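Putative glucoamylase (Bacteroides caccae ATCC 43185, PDB 4QT9) is a putative glucoamylase with an alpha/alpha toroid fold, probably hydrolysing glycosidic bonds in glucose-containing saccharides. Local coordinates at residues 186-191 / 200-205; 133-138 / 173-178. All blocks are in the same frame, centred on the assembly; numbering follows the deposited sequence. Where two conformers were deposited one is given.

Contact 1: 186-191 / 200-205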
# COMPACT_ATOMS: atom_id res chain seq x y z
N LEU A 186 0.53 19.14 3.62
CA LEU A 186 -0.48 18.30 4.27
C LEU A 186 0.13 17.68 5.51
O LEU A 186 1.23 17.14 5.45
CB LEU A 186 -1.00 17.20 3.32
CG LEU A 186 -1.81 17.68 2.13
CD1 LEU A 186 -1.94 16.57 1.10
CD2 LEU A 186 -3.18 18.20 2.58
N TYR A 187 -0.60 17.73 6.63
CA TYR A 187 -0.18 17.09 7.88
C TYR A 187 -0.73 15.67 7.92
O TYR A 187 -1.83 15.39 7.42
CB TYR A 187 -0.66 17.90 9.10
CG TYR A 187 0.19 19.12 9.35
CD1 TYR A 187 0.01 20.29 8.61
CD2 TYR A 187 1.18 19.12 10.32
CE1 TYR A 187 0.80 21.42 8.82
CE2 TYR A 187 1.99 20.23 10.54
CZ TYR A 187 1.79 21.39 9.80
OH TYR A 187 2.56 22.49 10.03
N TRP A 188 0.04 14.74 8.50
CA TRP A 188 -0.32 13.34 8.58
C TRP A 188 -1.56 13.11 9.46
O TRP A 188 -2.44 12.33 9.08
CB TRP A 188 0.89 12.53 9.14
CG TRP A 188 0.86 11.07 8.83
CD1 TRP A 188 -0.15 10.18 9.10
CD2 TRP A 188 1.96 10.28 8.32
NE1 TRP A 188 0.22 8.91 8.73
CE2 TRP A 188 1.53 8.93 8.29
CE3 TRP A 188 3.27 10.59 7.90
CZ2 TRP A 188 2.34 7.90 7.80
CZ3 TRP A 188 4.06 9.58 7.38
CH2 TRP A 188 3.60 8.25 7.33
N HIS A 189 -1.59 13.76 10.65
CA HIS A 189 -2.64 13.57 11.65
C HIS A 189 -3.36 14.79 12.13
O HIS A 189 -2.84 15.91 12.13
CB HIS A 189 -2.06 12.92 12.92
CG HIS A 189 -1.02 11.88 12.69
ND1 HIS A 189 0.32 12.22 12.63
CD2 HIS A 189 -1.14 10.54 12.58
CE1 HIS A 189 0.96 11.07 12.49
NE2 HIS A 189 0.12 10.04 12.42
N TRP A 190 -4.56 14.53 12.65
CA TRP A 190 -5.43 15.47 13.33
C TRP A 190 -6.22 14.71 14.36
O TRP A 190 -6.83 13.67 14.06
CB TRP A 190 -6.35 16.29 12.40
CG TRP A 190 -7.21 17.24 13.18
CD1 TRP A 190 -6.83 18.45 13.68
CD2 TRP A 190 -8.54 17.00 13.67
NE1 TRP A 190 -7.84 18.98 14.45
CE2 TRP A 190 -8.91 18.12 14.44
CE3 TRP A 190 -9.45 15.93 13.53
CZ2 TRP A 190 -10.18 18.24 15.02
CZ3 TRP A 190 -10.70 16.04 14.13
CH2 TRP A 190 -11.06 17.19 14.86
N SER A 191 -6.24 15.25 15.57
CA SER A 191 -6.96 14.64 16.68
C SER A 191 -8.02 15.59 17.24
O SER A 191 -7.72 16.77 17.44
CB SER A 191 -5.98 14.28 17.79
OG SER A 191 -6.69 14.05 19.00
N PHE A 200 3.30 16.44 12.09
CA PHE A 200 4.09 15.78 11.06
C PHE A 200 3.70 16.30 9.65
O PHE A 200 2.87 15.67 9.00
CB PHE A 200 3.94 14.25 11.14
CG PHE A 200 5.02 13.45 10.47
CD1 PHE A 200 5.34 13.64 9.13
CD2 PHE A 200 5.70 12.45 11.16
CE1 PHE A 200 6.35 12.90 8.51
CE2 PHE A 200 6.70 11.70 10.54
CZ PHE A 200 7.01 11.93 9.21
N PRO A 201 4.28 17.43 9.16
CA PRO A 201 3.97 17.86 7.76
C PRO A 201 4.69 16.89 6.80
O PRO A 201 5.83 16.55 7.06
CB PRO A 201 4.50 19.29 7.70
CG PRO A 201 5.54 19.37 8.78
CD PRO A 201 5.31 18.28 9.78
N ILE A 202 4.02 16.40 5.73
CA ILE A 202 4.65 15.37 4.88
C ILE A 202 5.44 15.95 3.70
O ILE A 202 4.89 16.59 2.79
CB ILE A 202 3.62 14.31 4.43
CG1 ILE A 202 3.11 13.53 5.65
CG2 ILE A 202 4.19 13.34 3.38
CD1 ILE A 202 1.67 13.13 5.56
N HIS A 203 6.75 15.67 3.70
CA HIS A 203 7.66 16.10 2.65
C HIS A 203 8.16 14.85 1.91
O HIS A 203 8.39 13.83 2.55
CB HIS A 203 8.85 16.92 3.24
CG HIS A 203 8.43 18.10 4.07
ND1 HIS A 203 7.69 19.15 3.53
CD2 HIS A 203 8.67 18.37 5.37
CE1 HIS A 203 7.52 20.01 4.52
NE2 HIS A 203 8.10 19.58 5.65
N GLY A 204 8.33 14.94 0.59
CA GLY A 204 8.81 13.77 -0.15
C GLY A 204 10.32 13.62 -0.15
O GLY A 204 11.02 14.54 0.27
N TYR A 205 10.87 12.48 -0.63
CA TYR A 205 10.09 11.35 -1.13
C TYR A 205 9.94 10.31 -0.03
O TYR A 205 10.89 10.03 0.70
CB TYR A 205 10.74 10.71 -2.40
CG TYR A 205 9.88 9.60 -2.98
CD1 TYR A 205 8.83 9.89 -3.85
CD2 TYR A 205 10.06 8.28 -2.60
CE1 TYR A 205 7.98 8.88 -4.32
CE2 TYR A 205 9.23 7.26 -3.06
CZ TYR A 205 8.18 7.57 -3.90
OH TYR A 205 7.37 6.56 -4.36
O HOH W 1 0.58 15.23 11.94
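Tyr187 and Pro201 form a single antiparallel bridge between the residues leading into strand 189-190 and the chain returning toward helix 209-217, in an alpha/alpha toroid. They make a non-hydrogen-bonded pair, a position where proline needs no N-H. The flanking residues supply the bonds: Ile202 N donates to Leu186 O at 2.9 Å and Trp188 N to Phe200 O at 3.0 Å. The tight part lies on the buried side, where Ile202 and Trp188 cross at about a right angle. In the conformer given, one of two for Ile202, its CD1 reaches Trp188 CA at 3.6 Å, while Ile202 CG1 meets Trp188 CE3 at 3.7 Å. Val136 of helix 135-152 touches both side chains, and Met211 of helix 209-217 backs Ile202. With CG anti to the backbone N (Trp188 chi1 -159°, Phe200 chi1 -160°), Trp188 and Phe200 run side by side. The six-membered indole ring turns its edge to the Phe200 face in a T-shaped stack, planes at 66°, with Trp188 CE3 above the phenyl rim. Here the packing gives way to solvent, for Phe200 is exposed. An acetate ion, probably from the crystallisation liquor, lies near the Trp188 side chain. Beyond the bridge the two backbones are joined through one water, which accepts from His189 N at 2.9 Å and from Phe200 N at 3.0 Å. Across the bridge, Tyr187, whose hydroxyl is tied to Gln183, receives a CH-pi contact over one ring face from Pro201 CB, 4.1 Å from the ring centroid.

Contact 2: 133-138 / 173-178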
# COMPACT_ATOMS: atom_id res chain seq x y z
N GLY A 133 -7.72 11.29 12.86
CA GLY A 133 -7.49 11.03 11.45
C GLY A 133 -6.03 10.81 11.15
O GLY A 133 -5.14 11.36 11.81
N ASP A 134 -5.79 9.95 10.17
CA ASP A 134 -4.49 9.59 9.58
C ASP A 134 -4.68 9.76 8.08
O ASP A 134 -5.38 8.95 7.47
CB ASP A 134 -4.12 8.14 9.99
CG ASP A 134 -2.77 7.69 9.46
OD1 ASP A 134 -2.43 8.05 8.29
OD2 ASP A 134 -2.04 7.01 10.20
N LEU A 135 -4.18 10.86 7.50
CA LEU A 135 -4.44 11.17 6.09
C LEU A 135 -3.73 10.25 5.08
O LEU A 135 -4.24 10.01 3.98
CB LEU A 135 -4.13 12.64 5.79
CG LEU A 135 -4.88 13.25 4.61
CD1 LEU A 135 -6.37 13.31 4.87
CD2 LEU A 135 -4.35 14.62 4.26
N VAL A 136 -2.59 9.70 5.46
CA VAL A 136 -1.84 8.76 4.62
C VAL A 136 -2.64 7.47 4.47
O VAL A 136 -2.82 6.97 3.37
CB VAL A 136 -0.46 8.51 5.23
CG1 VAL A 136 0.28 7.40 4.48
CG2 VAL A 136 0.35 9.80 5.24
N GLU A 137 -3.15 6.95 5.58
CA GLU A 137 -3.97 5.75 5.60
C GLU A 137 -5.30 5.97 4.86
O GLU A 137 -5.75 5.09 4.13
CB GLU A 137 -4.21 5.34 7.05
CG GLU A 137 -3.01 4.66 7.67
CD GLU A 137 -2.95 3.17 7.37
OE1 GLU A 137 -3.73 2.41 7.99
OE2 GLU A 137 -2.15 2.78 6.49
N THR A 138 -5.86 7.18 4.97
CA THR A 138 -7.09 7.58 4.25
C THR A 138 -6.84 7.53 2.72
O THR A 138 -7.68 7.03 1.96
CB THR A 138 -7.55 8.97 4.70
OG1 THR A 138 -7.87 8.91 6.08
CG2 THR A 138 -8.77 9.46 3.92
N VAL A 173 -14.22 13.33 2.24
CA VAL A 173 -12.85 13.51 2.80
C VAL A 173 -12.40 14.96 2.65
O VAL A 173 -12.19 15.44 1.53
CB VAL A 173 -11.75 12.56 2.25
CG1 VAL A 173 -10.45 12.75 3.03
CG2 VAL A 173 -12.20 11.10 2.31
N ASP A 174 -12.22 15.65 3.81
CA ASP A 174 -11.79 17.06 3.78
C ASP A 174 -10.25 17.15 3.81
O ASP A 174 -9.65 17.42 4.86
CB ASP A 174 -12.42 17.87 4.94
CG ASP A 174 -12.25 19.39 4.82
OD1 ASP A 174 -11.42 19.85 4.00
OD2 ASP A 174 -12.94 20.12 5.56
N TRP A 175 -9.61 16.92 2.63
CA TRP A 175 -8.14 16.96 2.52
C TRP A 175 -7.61 18.34 2.92
O TRP A 175 -6.60 18.44 3.62
CB TRP A 175 -7.66 16.62 1.08
CG TRP A 175 -8.28 15.38 0.52
CD1 TRP A 175 -9.43 15.29 -0.20
CD2 TRP A 175 -7.81 14.03 0.70
NE1 TRP A 175 -9.69 13.98 -0.53
CE2 TRP A 175 -8.71 13.18 0.01
CE3 TRP A 175 -6.69 13.45 1.33
CZ2 TRP A 175 -8.54 11.78 -0.03
CZ3 TRP A 175 -6.53 12.07 1.30
CH2 TRP A 175 -7.43 11.25 0.60
N ASP A 176 -8.34 19.41 2.52
CA ASP A 176 -7.96 20.79 2.76
C ASP A 176 -7.85 21.09 4.26
O ASP A 176 -7.01 21.90 4.64
CB ASP A 176 -8.94 21.74 2.06
CG ASP A 176 -8.56 23.19 2.19
OD1 ASP A 176 -7.75 23.67 1.35
OD2 ASP A 176 -9.07 23.86 3.11
N TRP A 177 -8.68 20.47 5.09
CA TRP A 177 -8.58 20.67 6.55
C TRP A 177 -7.16 20.35 7.06
O TRP A 177 -6.67 21.02 7.95
CB TRP A 177 -9.60 19.77 7.29
CG TRP A 177 -9.42 19.78 8.78
CD1 TRP A 177 -8.69 18.90 9.52
CD2 TRP A 177 -9.79 20.84 9.67
NE1 TRP A 177 -8.64 19.31 10.83
CE2 TRP A 177 -9.34 20.48 10.96
CE3 TRP A 177 -10.54 22.02 9.52
CZ2 TRP A 177 -9.60 21.27 12.09
CZ3 TRP A 177 -10.81 22.79 10.64
CH2 TRP A 177 -10.33 22.43 11.91
N TYR A 178 -6.54 19.30 6.52
CA TYR A 178 -5.25 18.79 6.95
C TYR A 178 -4.07 19.68 6.50
O TYR A 178 -2.93 19.34 6.74
CB TYR A 178 -5.11 17.33 6.50
CG TYR A 178 -5.96 16.40 7.35
CD1 TYR A 178 -7.34 16.32 7.17
CD2 TYR A 178 -5.39 15.63 8.36
CE1 TYR A 178 -8.14 15.53 8.00
CE2 TYR A 178 -6.18 14.82 9.18
CZ TYR A 178 -7.56 14.81 9.02
OH TYR A 178 -8.36 14.01 9.82
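Leu135 sets its CG anti to the backbone N (chi1 -155°) and Tyr178 its CG anti to the carbonyl carbon (chi1 -74°), and the leucine fork meets the phenol obliquely. Leu135 CD1 stands over one face of Tyr178, 4.0 Å from the ring centroid and 16° off its normal, a CH-pi contact. The same methyl also abuts the indole of Trp175, 3.6 Å from its CE3, so one branch is wedged between two aromatic side chains. The other branch, CD2, packs on Tyr178 CB at 3.6 Å. One helical turn further on, Thr138 and Val173 reach toward each other tip to tip, Thr138 CG2 lying 3.8 Å from Val173 CG1. That valine methyl in turn sits over the centre of the Trp175 ring system, joining the two apolar clusters. At the far end of Tyr178 the hydroxyl lies 3.5 Å from Gly133 CA and is hydrogen-bonded to Phe108 O.

The join between segments is thus apolar and buried, whereas polar bonds fix the shape of each one. Asp134 is the N-cap of the helix: its OD1 accepts from Glu137 N at 3.0 Å, met from above the carboxylate plane. Asp134 O is gripped by two donors of Thr138, N and OG1, which arrive from opposite faces of the carbonyl plane; Thr138 OG1 is also bonded to Tyr112 N. In the other segment Asp174 OD1 accepts from Trp177 N in an Asx motif.

The contact packs the first turn of helix 135-152, just after strand 133-134, against the 3-10 turn that follows helix 157-172, while Met211, Leu214 and Ala215 of helix 209-217 cover Leu135 and Trp175.

Overall arrangement
After three helices and several short strands, the chain enters strand 133-134 and helix 135-152, then returns along helix 157-172. Contact 2 closes this largely helical excursion of 34 residues. Contact 1 follows in series, neither nested nor crossed: it closes an eight-residue loop without helix or strand, between strand 189-190 and the approach to helix 209-217. Their centres lie 9 Å apart, and the two-stranded antiparallel sheet joins them, with probable hydrogen bonds from Leu135 N to Trp188 O and from Gly133 N to Trp190 O. Together they tie the start of helix 135-152, the turn after helix 157-172 and the loop leading to helix 209-217 into one patch.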